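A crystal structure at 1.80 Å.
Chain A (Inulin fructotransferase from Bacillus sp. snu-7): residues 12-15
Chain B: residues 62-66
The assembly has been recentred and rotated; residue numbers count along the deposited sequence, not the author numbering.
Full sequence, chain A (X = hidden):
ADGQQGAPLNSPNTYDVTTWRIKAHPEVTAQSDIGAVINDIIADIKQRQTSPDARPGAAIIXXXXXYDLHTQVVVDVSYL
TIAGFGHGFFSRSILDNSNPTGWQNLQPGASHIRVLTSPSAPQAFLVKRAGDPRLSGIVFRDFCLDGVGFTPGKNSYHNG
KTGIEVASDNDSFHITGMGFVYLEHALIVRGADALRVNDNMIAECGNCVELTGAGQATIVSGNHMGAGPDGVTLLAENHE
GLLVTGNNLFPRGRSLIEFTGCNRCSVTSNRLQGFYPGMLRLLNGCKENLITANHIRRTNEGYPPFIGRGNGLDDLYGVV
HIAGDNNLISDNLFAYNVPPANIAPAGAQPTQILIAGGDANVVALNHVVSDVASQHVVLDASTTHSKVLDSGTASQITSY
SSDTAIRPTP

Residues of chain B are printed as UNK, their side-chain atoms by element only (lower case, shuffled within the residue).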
ATOM      1  N   PRO A  12     -12.189 -20.145  21.432  1.00 21.53           N
ATOM      2  CA  PRO A  12     -13.595 -19.891  21.063  1.00 21.36           C
ATOM      3  C   PRO A  12     -13.819 -19.345  19.653  1.00 19.23           C
ATOM      4  O   PRO A  12     -13.166 -18.394  19.226  1.00 19.48           O
ATOM      5  CB  PRO A  12     -14.130 -18.956  22.129  1.00 21.69           C
ATOM      6  CG  PRO A  12     -13.413 -19.514  23.357  1.00 23.89           C
ATOM      7  CD  PRO A  12     -12.010 -19.947  22.884  1.00 23.90           C
ATOM      8  N   ASN A  13     -14.756 -19.973  18.947  1.00 16.79           N
ATOM      9  CA  ASN A  13     -15.100 -19.596  17.584  1.00 14.82           C
ATOM     10  C   ASN A  13     -13.908 -19.716  16.650  1.00 14.25           C
ATOM     11  O   ASN A  13     -13.877 -19.095  15.575  1.00 14.06           O
ATOM     12  CB  ASN A  13     -15.644 -18.169  17.543  1.00 13.75           C
ATOM     13  CG  ASN A  13     -17.029 -18.054  18.180  1.00 13.84           C
ATOM     14  OD1 ASN A  13     -17.371 -17.024  18.747  1.00 12.94           O
ATOM     15  ND2 ASN A  13     -17.820 -19.120  18.097  1.00 11.40           N
ATOM     16  N   THR A  14     -12.922 -20.510  17.055  1.00 12.64           N
ATOM     17  CA  THR A  14     -11.728 -20.714  16.236  1.00 12.40           C
ATOM     18  C   THR A  14     -11.648 -22.208  15.918  1.00 12.50           C
ATOM     19  O   THR A  14     -11.761 -23.045  16.827  1.00 12.48           O
ATOM     20  CB  THR A  14     -10.440 -20.316  16.993  1.00 13.57           C
ATOM     21  OG1 THR A  14     -10.585 -19.002  17.544  1.00 14.23           O
ATOM     22  CG2 THR A  14      -9.240 -20.327  16.051  1.00 15.48           C
ATOM     23  N   TYR A  15     -11.490 -22.541  14.639  1.00 10.12           N
ATOM     24  CA  TYR A  15     -11.382 -23.940  14.235  1.00 11.38           C
ATOM     25  C   TYR A  15     -10.101 -24.106  13.422  1.00 12.54           C
ATOM     26  O   TYR A  15      -9.599 -23.149  12.819  1.00 13.63           O
ATOM     27  CB  TYR A  15     -12.547 -24.381  13.338  1.00  9.95           C
ATOM     28  CG  TYR A  15     -13.957 -24.143  13.850  1.00 11.27           C
ATOM     29  CD1 TYR A  15     -14.486 -22.857  13.932  1.00 11.96           C
ATOM     30  CD2 TYR A  15     -14.788 -25.215  14.180  1.00 12.00           C
ATOM     31  CE1 TYR A  15     -15.801 -22.638  14.319  1.00 11.17           C
ATOM     32  CE2 TYR A  15     -16.118 -25.009  14.570  1.00 11.32           C
ATOM     33  CZ  TYR A  15     -16.615 -23.722  14.636  1.00 12.87           C
ATOM     34  OH  TYR A  15     -17.919 -23.503  15.015  1.00 11.19           O
TER
ATOM     35  N   UNK B  62      -7.422 -11.834  20.699  1.00 10.12           N
ATOM     36  CA  UNK B  62      -8.841 -11.697  20.997  1.00 10.50           C
ATOM     37  C   UNK B  62      -9.673 -12.556  20.038  1.00 10.90           C
ATOM     38  O   UNK B  62      -9.908 -12.178  18.890  1.00  9.45           O
ATOM     39  c   UNK B  62      -8.785  -7.891  21.839  1.00 15.89           C
ATOM     40  c   UNK B  62      -9.308 -10.224  20.908  1.00 11.23           C
ATOM     41  c   UNK B  62     -10.815 -10.136  21.169  1.00 11.08           C
ATOM     42  c   UNK B  62      -8.565  -9.384  21.953  1.00 10.69           C
ATOM     43  N   UNK B  63     -10.101 -13.741  20.499  1.00 11.40           N
ATOM     44  CA  UNK B  63     -10.913 -14.714  19.759  1.00 11.88           C
ATOM     45  C   UNK B  63     -12.196 -14.134  19.146  1.00 12.52           C
ATOM     46  O   UNK B  63     -12.720 -13.123  19.612  1.00 13.09           O
ATOM     47  c   UNK B  63      -9.949 -15.822  21.574  1.00 14.02           C
ATOM     48  c   UNK B  63     -11.227 -15.759  20.824  1.00 14.02           C
ATOM     49  c   UNK B  63      -9.536 -14.361  21.713  1.00 12.18           C
ATOM     50  N   UNK B  64     -12.685 -14.744  18.057  1.00 11.42           N
ATOM     51  CA  UNK B  64     -13.918 -14.239  17.450  1.00 11.59           C
ATOM     52  C   UNK B  64     -14.997 -14.181  18.525  1.00 10.69           C
ATOM     53  O   UNK B  64     -15.249 -15.169  19.195  1.00 12.76           O
ATOM     54  c   UNK B  64     -14.228 -15.292  16.382  1.00 11.84           C
ATOM     55  c   UNK B  64     -12.866 -15.636  15.897  1.00 11.20           C
ATOM     56  c   UNK B  64     -12.014 -15.704  17.161  1.00 11.81           C
ATOM     57  N   UNK B  65     -15.640 -13.032  18.684  1.00 11.37           N
ATOM     58  CA  UNK B  65     -16.680 -12.942  19.686  1.00  9.54           C
ATOM     59  C   UNK B  65     -17.176 -11.567  20.062  1.00  8.98           C
ATOM     60  O   UNK B  65     -16.707 -10.551  19.570  1.00 10.05           O
ATOM     61  N   UNK B  66     -18.167 -11.563  20.943  1.00  9.03           N
ATOM     62  CA  UNK B  66     -18.789 -10.342  21.446  1.00 10.23           C
ATOM     63  C   UNK B  66     -18.257 -10.080  22.852  1.00 10.94           C
ATOM     64  O   UNK B  66     -18.499 -10.871  23.771  1.00  9.40           O
ATOM     65  c   UNK B  66     -20.947 -10.566  20.116  1.00 13.15           C
ATOM     66  c   UNK B  66     -20.321 -10.488  21.498  1.00 11.18           C
ATOM     67  o   UNK B  66     -20.428  -9.911  19.183  1.00 14.23           O
ATOM     68  o   UNK B  66     -21.963 -11.272  19.951  1.00 13.97           O
TER

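Position 62 of chain B carries four side-chain carbons and no heteroatom. The chain forks at its first carbon, and one arm runs two carbons long. That branching at the beta carbon identifies Ile B62. Its side chain is out of reach of the chain A stretch, so it takes no part in the contact; with chi1 m and chi2 t it is buried, a fitting place for a purely aliphatic group.

At position 63 three carbons close a ring onto the backbone nitrogen, the signature of proline. CA-to-CB points toward chain A, and the CB lies 3.6 Å from the O of Pro A12. Pro B63 therefore offers a nonpolar surface to a carbonyl oxygen, and its phi of -53° is one the ring readily accommodates.

Position 64 repeats the pattern: three carbons, again closed onto the nitrogen. The ring meets Pro A12, Asn A13 and Thr A14, and its CB packs 3.4 Å from the CB of Asn A13. This second proline, Pro B64, has the largest area covered by the other stretch, 69 Å². Its CD sits 3.6 Å from the O of Pro A12 and likewise 3.6 Å from the OG1 of Thr A14. A compact ring suits this buried spot because it fills space against several neighbours at once. Having no amide hydrogen, its nitrogen cannot donate to the nearby carbonyl.

Position 65 has no side-chain atoms at all, so it is Gly B65. Its backbone angles, 166° and 177°, would jam a CB against the carbonyl O of the preceding residue, which alone calls for glycine. Chain A approaches only loosely here.

Position 66 shows two carbons, the second bearing two oxygens: a short carboxylate, Asp B66. CA-to-CB points sideways and the side chain makes no contact with the chain A stretch. Partly exposed, it sits where a charged group can be tolerated.

The contact is small, burying 203 Å² summed over both sides, and rests mainly on packing between Pro A12, Asn A13 and Thr A14 of chain A and the two consecutive prolines. Pro A12 and Asn A13 lie nearest Pro B63 and Pro B64, with CA atoms 6.0 and 5.5 Å apart, respectively. Within chain A, the OG1 of Thr A14 donates a hydrogen bond to the O of Pro A12 at 3.1 Å. This bond ties together the two oxygens that the CD of Pro B64 meets, giving the O of Pro A12 a polar partner that the proline rings cannot supply.

Chain B (62-66) IPPGD
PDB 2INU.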